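Gamma-glutamyltranspeptidase (Ggt) (PDB 5BPK) hydrolyses gamma-glutamyl bonds, as in glutathione, and can pass the gamma-glutamyl group to an acceptor, as an N-terminal nucleophile hydrolase. Local coordinates at the interface of chains A and B. Numbering follows the deposited sequence. Chains: chain A, Gamma-glutamyltranspeptidase (Ggt); chain B, Gamma-glutamyltranspeptidase (Ggt).

Contact 1 and contact 2 join the two chains at places about 36 Å apart, measured between the centres of their C-alpha atoms, and share no residue. Strand 13-19 of chain B connects them in sequence: contact 1 uses the turn between strands 2-8 and 13-19, contact 2 the loop that follows. On chain A they meet different elements, the junction of helices 45-56 and 61-75 in contact 1, and the 3-10 helix 131-133 with helix 191-196 in contact 2. Between them in chain B lie the pocket residues B:Thr19 and B:Asn21, so the two contacts may steady this active-site stretch on either side.

Contact 1: the interface of chains A and B. Residues chain A 55, 58-62; chain B 7-8, 10, 12-13.
The six-membered end of the B:Trp10 indole points its edge at the loop A:Gly58 to A:Asn60. The carbonyl oxygen A:Gly59 O lies in the ring plane at this edge, 3.7 Å from B:Trp10 CZ3, while A:Gly58 O faces the neighbouring carbon CH2 and A:Asn60 CA packs against CZ3. B:Asp8 OD2, from the indole's own chain, also lies at the edge in the ring plane. The indole meets chain A by its rim.

This inter-subunit contact sets the turn of a chain B hairpin against the N-terminus of chain A helix 61-75, whose end is capped by the B:Asp8 carboxylate. A:Ala61 N, the first amide of the helix, donates to B:Asp8 OD2 over 2.8 Å, meeting the oxygen on its anti side and somewhat out of the carboxylate plane. The syn lone pair of the same oxygen takes B:Asn12 ND2 at 2.9 Å, with OD2 nearly in the amide plane of the asparagine. Two donors therefore grip OD2, and B:Asn12 N approaches B:Asp8 OD1 from above the carboxylate plane. With CG between the backbone N and the carbonyl carbon (chi1 68°), the carboxylate turns back over its own turn, where B:Asn12 N and ND2 hold it while OD2 faces A:Ala61 N. The nearby helix N-terminus would be expected to favour its charged form.

A:Asn60 stands in the N-cap position, and its OD1 takes a weak bond from A:Ile62 N. Apolar atoms pack beside the polar bond: the A:Leu55 side chain crosses that of B:Asp8 at about a right angle, touching through CD2, and the methyl A:Ala61 CB rests 4.0 Å from B:Asn12 CB.

Contact 2: the interface of chains A and B. Residues chain A 130-131, 190, 192-193; chain B 26-29.
A short loop of chain B, residues 26-29, lies against the starts of the 3-10 helix 131-133 and helix 191-196 of chain A and the loop residues A:Gly130 and A:Tyr190 that precede them. At its middle the methyl B:Ala28 CB points between two tyrosines. B:Ala28 CB sits over one face of the A:Tyr190 ring, 3.9 Å from the centroid and displaced toward the rim, in a CH-pi contact. B:Ala28 CB also packs against A:Tyr131 CE1 at 3.6 Å, so a small side chain fills the wedge between two aromatic groups.

On either side of this methyl the loop is tied down through its backbone. B:Ser26 O accepts from A:Gly130 N in a nearly straight bond (164° at the hydrogen). A:Ser193 OG gives a short bond of 2.6 Å to B:Ala27 O, reaching it from a position tilted off the carbonyl plane; its hydroxyl is carried there anti to the carbonyl carbon (chi1 -61°). A:Ser193 OG also pairs with B:Ser29 OG at 3.0 Å; if it donates to B:Ala27 O, B:Ser29 OG may be the donor of the pair. B:Ser29 N comes within 3.0 Å of A:Ser193 OG, but as a poorly directed contact. Its weak hydrogen bond goes instead to A:Ser192 OG, 3.3 Å from B:Ser29 N.

A:Ser192 OG, above the carbonyl plane, lies 2.7 Å from B:Ser29 O and within bonding distance of A:Tyr131 OH too, but its one proton can serve one at a time. If it goes to the carbonyl, the phenol A:Tyr131 OH, 3.0 Å from B:Ser29 O, can also donate there. Within the loop B:Ala28 N bonds to B:Ser26 OG, which may stiffen the turn.

The loop belongs to the long coil between strand 13-19 and the 3-10 helix 40-43 of chain B.

Contact 1: the interface of chains A and B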
# COMPACT_ATOMS: atom_id res chain seq x y z
N LEU A 55 16.55 -2.79 -15.44
CA LEU A 55 17.79 -3.16 -14.75
C LEU A 55 18.81 -3.81 -15.70
O LEU A 55 20.00 -3.48 -15.66
CB LEU A 55 17.52 -4.08 -13.56
CG LEU A 55 16.65 -3.53 -12.43
CD1 LEU A 55 16.42 -4.60 -11.38
CD2 LEU A 55 17.26 -2.26 -11.81
N GLY A 58 20.78 -1.37 -17.72
CA GLY A 58 21.63 -0.43 -16.99
C GLY A 58 20.94 0.66 -16.19
O GLY A 58 21.60 1.55 -15.63
N GLY A 59 19.61 0.62 -16.12
CA GLY A 59 18.87 1.56 -15.29
C GLY A 59 19.07 1.23 -13.83
O GLY A 59 19.43 0.11 -13.49
N ASN A 60 18.83 2.21 -12.96
CA ASN A 60 18.90 1.98 -11.52
C ASN A 60 17.52 1.62 -10.96
O ASN A 60 16.54 1.51 -11.70
CB ASN A 60 19.56 3.17 -10.78
CG ASN A 60 18.70 4.41 -10.68
OD1 ASN A 60 17.49 4.37 -10.80
ND2 ASN A 60 19.36 5.55 -10.40
N ALA A 61 17.45 1.39 -9.65
CA ALA A 61 16.22 0.92 -9.01
C ALA A 61 15.05 1.91 -9.20
O ALA A 61 13.89 1.50 -9.28
CB ALA A 61 16.46 0.63 -7.54
N ILE A 62 15.37 3.21 -9.26
CA ILE A 62 14.35 4.23 -9.44
C ILE A 62 13.79 4.17 -10.87
O ILE A 62 12.57 4.22 -11.06
CB ILE A 62 14.86 5.65 -9.10
CG1 ILE A 62 15.12 5.81 -7.59
CG2 ILE A 62 13.87 6.71 -9.61
CD1 ILE A 62 16.41 5.20 -7.07
N ALA B 7 15.56 -3.59 -6.20
CA ALA B 7 16.91 -3.40 -5.68
C ALA B 7 17.90 -3.60 -6.81
O ALA B 7 17.79 -4.58 -7.56
CB ALA B 7 17.20 -4.36 -4.53
N ASP B 8 18.84 -2.65 -6.96
CA ASP B 8 19.81 -2.68 -8.05
C ASP B 8 21.22 -3.09 -7.58
O ASP B 8 21.44 -3.34 -6.40
CB ASP B 8 19.81 -1.36 -8.85
CG ASP B 8 20.34 -0.16 -8.07
OD1 ASP B 8 21.17 -0.32 -7.15
OD2 ASP B 8 19.92 0.96 -8.43
N TRP B 10 23.97 -1.43 -7.41
CA TRP B 10 24.76 -0.39 -6.74
C TRP B 10 24.42 -0.20 -5.28
O TRP B 10 25.17 0.45 -4.55
CB TRP B 10 24.65 0.93 -7.49
CG TRP B 10 25.17 0.82 -8.90
CD1 TRP B 10 26.48 0.77 -9.28
CD2 TRP B 10 24.39 0.67 -10.09
NE1 TRP B 10 26.57 0.64 -10.65
CE2 TRP B 10 25.30 0.58 -11.17
CE3 TRP B 10 23.02 0.64 -10.36
CZ2 TRP B 10 24.88 0.45 -12.48
CZ3 TRP B 10 22.60 0.50 -11.66
CH2 TRP B 10 23.52 0.41 -12.71
N ASN B 12 21.06 0.81 -4.40
CA ASN B 12 19.78 1.50 -4.29
C ASN B 12 18.65 0.48 -4.10
O ASN B 12 18.72 -0.64 -4.60
CB ASN B 12 19.48 2.33 -5.54
CG ASN B 12 20.58 3.33 -5.87
OD1 ASN B 12 20.81 4.29 -5.13
ND2 ASN B 12 21.26 3.11 -6.99
N ALA B 13 17.63 0.89 -3.36
CA ALA B 13 16.41 0.10 -3.23
C ALA B 13 15.21 1.03 -3.13
O ALA B 13 15.30 2.10 -2.52
CB ALA B 13 16.48 -0.82 -2.02

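Contact 2: the interface of chains A and B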
# COMPACT_ATOMS: atom_id res chain seq x y z
N GLY A 130 -18.01 6.52 -7.23
CA GLY A 130 -18.19 7.74 -7.99
C GLY A 130 -17.20 8.86 -7.74
O GLY A 130 -16.16 8.66 -7.11
N TYR A 131 -17.56 10.05 -8.20
CA TYR A 131 -16.62 11.14 -8.41
C TYR A 131 -16.25 11.93 -7.15
O TYR A 131 -15.14 12.46 -7.04
CB TYR A 131 -17.14 12.09 -9.49
CG TYR A 131 -17.16 11.51 -10.90
CD1 TYR A 131 -18.10 10.54 -11.28
CD2 TYR A 131 -16.25 11.94 -11.86
CE1 TYR A 131 -18.12 10.02 -12.57
CE2 TYR A 131 -16.25 11.42 -13.15
CZ TYR A 131 -17.19 10.46 -13.50
OH TYR A 131 -17.20 9.95 -14.78
N TYR A 190 -21.58 4.37 -14.13
CA TYR A 190 -20.83 5.48 -14.75
C TYR A 190 -20.69 5.28 -16.25
O TYR A 190 -20.18 4.26 -16.71
CB TYR A 190 -19.46 5.65 -14.06
CG TYR A 190 -19.68 5.73 -12.58
CD1 TYR A 190 -20.32 6.83 -12.02
CD2 TYR A 190 -19.35 4.67 -11.75
CE1 TYR A 190 -20.60 6.88 -10.68
CE2 TYR A 190 -19.62 4.72 -10.40
CZ TYR A 190 -20.25 5.82 -9.88
OH TYR A 190 -20.53 5.84 -8.53
N SER A 192 -18.70 6.75 -18.26
CA SER A 192 -17.29 6.66 -18.60
C SER A 192 -16.76 5.22 -18.49
O SER A 192 -16.18 4.70 -19.44
CB SER A 192 -16.48 7.59 -17.71
OG SER A 192 -16.67 7.24 -16.36
N SER A 193 -17.01 4.57 -17.35
CA SER A 193 -16.55 3.21 -17.12
C SER A 193 -17.24 2.16 -17.99
O SER A 193 -16.64 1.13 -18.32
CB SER A 193 -16.69 2.85 -15.65
OG SER A 193 -15.91 3.72 -14.86
N SER B 26 -12.97 4.03 -7.24
CA SER B 26 -14.35 4.50 -7.13
C SER B 26 -15.26 3.87 -8.18
O SER B 26 -16.47 4.14 -8.19
CB SER B 26 -14.39 6.01 -7.31
OG SER B 26 -14.19 6.36 -8.66
N ALA B 27 -14.68 3.08 -9.08
CA ALA B 27 -15.34 2.50 -10.25
C ALA B 27 -15.72 3.51 -11.34
O ALA B 27 -16.26 3.10 -12.38
CB ALA B 27 -16.56 1.67 -9.82
N ALA B 28 -15.42 4.79 -11.13
CA ALA B 28 -15.70 5.85 -12.11
C ALA B 28 -14.42 6.26 -12.82
O ALA B 28 -13.40 6.54 -12.17
CB ALA B 28 -16.32 7.07 -11.44
N SER B 29 -14.48 6.31 -14.14
CA SER B 29 -13.35 6.70 -14.96
C SER B 29 -13.50 8.15 -15.40
O SER B 29 -14.61 8.69 -15.43
CB SER B 29 -13.28 5.81 -16.20
OG SER B 29 -13.19 4.44 -15.87